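Local coordinates for hydrazine synthase beta subunit (Candidatus Kuenenia stuttgartiensis, PDB 5C2V) that serves in the hydrazine synthase complex, which condenses nitric oxide with ammonium, and may modulate passage of the hydroxylamine intermediate between the gamma and alpha active sites, at the interface of chains A and B. Residues are numbered along the deposited sequence; one frame, centred on the assembly and turned at random. Chains: chain A, Hydrazine synthase beta subunit; chain B, Hydrazine synthase gamma subunit.

The interface of chains A and B. Residues chain A 316-317, 333, 344-348; chain B 4-8.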
loop_
_atom_site.group_PDB
_atom_site.type_symbol
_atom_site.label_atom_id
_atom_site.label_comp_id
_atom_site.label_asym_id
_atom_site.label_seq_id
_atom_site.Cartn_x
_atom_site.Cartn_y
_atom_site.Cartn_z
ATOM N N VAL A 316 -39.740 2.873 -2.311
ATOM C CA VAL A 316 -40.893 1.997 -2.493
ATOM C C VAL A 316 -41.655 2.276 -3.790
ATOM O O VAL A 316 -42.029 3.419 -4.057
ATOM C CB VAL A 316 -41.863 2.121 -1.304
ATOM C CG1 VAL A 316 -42.887 1.010 -1.340
ATOM C CG2 VAL A 316 -41.094 2.083 0.008
ATOM N N PRO A 317 -41.878 1.228 -4.602
ATOM C CA PRO A 317 -42.656 1.317 -5.844
ATOM C C PRO A 317 -44.036 1.938 -5.636
ATOM O O PRO A 317 -44.716 1.626 -4.658
ATOM C CB PRO A 317 -42.783 -0.144 -6.282
ATOM C CG PRO A 317 -41.582 -0.804 -5.711
ATOM C CD PRO A 317 -41.339 -0.127 -4.391
ATOM N N PHE A 333 -48.624 3.864 8.586
ATOM C CA PHE A 333 -49.051 3.790 7.191
ATOM C C PHE A 333 -48.825 5.098 6.436
ATOM O O PHE A 333 -49.092 6.184 6.953
ATOM C CB PHE A 333 -50.527 3.392 7.104
ATOM C CG PHE A 333 -50.804 1.991 7.566
ATOM C CD1 PHE A 333 -50.522 0.911 6.747
ATOM C CD2 PHE A 333 -51.352 1.752 8.816
ATOM C CE1 PHE A 333 -50.774 -0.381 7.167
ATOM C CE2 PHE A 333 -51.609 0.461 9.240
ATOM C CZ PHE A 333 -51.319 -0.606 8.413
ATOM N N VAL A 344 -54.307 5.574 -5.203
ATOM C CA VAL A 344 -53.509 5.834 -4.010
ATOM C C VAL A 344 -52.774 4.579 -3.560
ATOM O O VAL A 344 -53.382 3.525 -3.375
ATOM C CB VAL A 344 -54.375 6.358 -2.844
ATOM C CG1 VAL A 344 -53.544 6.478 -1.573
ATOM C CG2 VAL A 344 -55.001 7.700 -3.203
ATOM N N THR A 345 -51.461 4.699 -3.390
ATOM C CA THR A 345 -50.651 3.586 -2.920
ATOM C C THR A 345 -50.556 3.595 -1.398
ATOM O O THR A 345 -50.221 4.616 -0.787
ATOM C CB THR A 345 -49.234 3.622 -3.522
ATOM O OG1 THR A 345 -49.316 3.494 -4.947
ATOM C CG2 THR A 345 -48.386 2.488 -2.967
ATOM N N VAL A 346 -50.862 2.448 -0.797
ATOM C CA VAL A 346 -50.807 2.285 0.650
ATOM C C VAL A 346 -49.542 1.536 1.056
ATOM O O VAL A 346 -49.297 0.417 0.607
ATOM C CB VAL A 346 -52.041 1.529 1.178
ATOM C CG1 VAL A 346 -52.012 1.462 2.696
ATOM C CG2 VAL A 346 -53.318 2.197 0.693
ATOM N N ILE A 347 -48.743 2.164 1.912
ATOM C CA ILE A 347 -47.453 1.617 2.309
ATOM C C ILE A 347 -47.384 1.348 3.808
ATOM O O ILE A 347 -47.726 2.208 4.618
ATOM C CB ILE A 347 -46.300 2.572 1.930
ATOM C CG1 ILE A 347 -46.490 3.112 0.511
ATOM C CG2 ILE A 347 -44.954 1.878 2.078
ATOM C CD1 ILE A 347 -45.464 4.151 0.113
ATOM N N ARG A 348 -46.941 0.149 4.172
ATOM C CA ARG A 348 -46.681 -0.173 5.569
ATOM C C ARG A 348 -45.267 0.271 5.918
ATOM O O ARG A 348 -44.299 -0.200 5.325
ATOM C CB ARG A 348 -46.855 -1.672 5.826
ATOM C CG ARG A 348 -46.563 -2.108 7.255
ATOM C CD ARG A 348 -47.592 -1.559 8.229
ATOM N NE ARG A 348 -47.451 -2.144 9.559
ATOM C CZ ARG A 348 -46.781 -1.579 10.558
ATOM N NH1 ARG A 348 -46.187 -0.407 10.382
ATOM N NH2 ARG A 348 -46.706 -2.185 11.735
ATOM N N ARG B 4 -43.087 -1.633 2.805
ATOM C CA ARG B 4 -43.590 -2.383 1.660
ATOM C C ARG B 4 -44.996 -1.938 1.258
ATOM O O ARG B 4 -45.699 -1.296 2.037
ATOM C CB ARG B 4 -43.590 -3.881 1.971
ATOM C CG ARG B 4 -44.639 -4.298 2.991
ATOM C CD ARG B 4 -44.450 -5.742 3.428
ATOM N NE ARG B 4 -45.635 -6.272 4.097
ATOM C CZ ARG B 4 -45.921 -6.081 5.381
ATOM N NH1 ARG B 4 -45.108 -5.365 6.147
ATOM N NH2 ARG B 4 -47.023 -6.604 5.902
ATOM N N VAL B 5 -45.400 -2.290 0.039
ATOM C CA VAL B 5 -46.739 -1.969 -0.449
ATOM C C VAL B 5 -47.710 -3.111 -0.180
ATOM O O VAL B 5 -47.599 -4.187 -0.772
ATOM C CB VAL B 5 -46.744 -1.668 -1.962
ATOM C CG1 VAL B 5 -48.173 -1.582 -2.484
ATOM C CG2 VAL B 5 -45.994 -0.387 -2.256
ATOM N N ILE B 6 -48.654 -2.876 0.725
ATOM C CA ILE B 6 -49.689 -3.858 1.019
ATOM C C ILE B 6 -50.864 -3.806 0.036
ATOM O O ILE B 6 -51.387 -4.848 -0.361
ATOM C CB ILE B 6 -50.223 -3.693 2.458
ATOM C CG1 ILE B 6 -50.637 -2.244 2.721
ATOM C CG2 ILE B 6 -49.169 -4.127 3.467
ATOM C CD1 ILE B 6 -51.152 -2.008 4.117
ATOM N N SER B 7 -51.277 -2.604 -0.358
ATOM C CA SER B 7 -52.467 -2.450 -1.193
ATOM C C SER B 7 -52.486 -1.145 -1.987
ATOM O O SER B 7 -51.746 -0.209 -1.691
ATOM C CB SER B 7 -53.729 -2.533 -0.331
ATOM O OG SER B 7 -53.807 -1.439 0.567
ATOM N N THR B 8 -53.347 -1.100 -3.001
ATOM C CA THR B 8 -53.562 0.112 -3.785
ATOM C C THR B 8 -55.052 0.424 -3.896
ATOM O O THR B 8 -55.841 -0.415 -4.329
ATOM C CB THR B 8 -52.963 -0.008 -5.200
ATOM O OG1 THR B 8 -51.544 -0.187 -5.108
ATOM C CG2 THR B 8 -53.260 1.242 -6.017
#
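Beta-sheet augmentation joins the two subunits here: the N-terminal strand of the gamma subunit pairs antiparallel with the last strand of the beta subunit, tying the two together within the heterotrimer. At one end A:Arg348 and B:Arg4 exchange backbone bonds: A:Arg348 N donates to B:Arg4 O at 2.9 Å, nearly along the C=O axis, and B:Arg4 N returns a bond to A:Arg348 O at 3.1 Å, in the carbonyl plane. Further along, A:Val346 N donates to B:Ser7 O (2.9 Å). Between them the gamma strand forms a classic bulge, B:Ile6 (psi -40°) and B:Ser7 both opposite A:Val346; B:Ile6 N makes a weak bond to A:Val346 O.

Beta-branched residues favour extended backbone and offer two branches for packing. On one face, B:Val5 sends CG2 to A:Val316 CG1 at 3.5 Å, crossing it obliquely, and meets A:Thr345 CG2 at about a right angle. On the other, B:Ile6 holds CG1 in the crowded position between N and carbonyl carbon (chi1 52°); CD1 then meets A:Phe333 CE1 (3.5 Å), the side chains crossing at about a right angle, and A:Val346 CG1. Small B:Ser7 lets A:Val346 CB approach its OG (3.5 Å) at the bulge. The arginine side chains point the same way, B:Arg4 NH1 against the aliphatic A:Arg348 CG (3.7 Å), guanidinium planes 42° apart; like charges this near (A:Arg348 NE to B:Arg4 NH1 5.2 Å) may repel mildly.

The gamma strand 4-10 thus extends the propeller sheet beside strand 343-348, with strands 312-317 and 333-338 contributing the flanking apolar contacts.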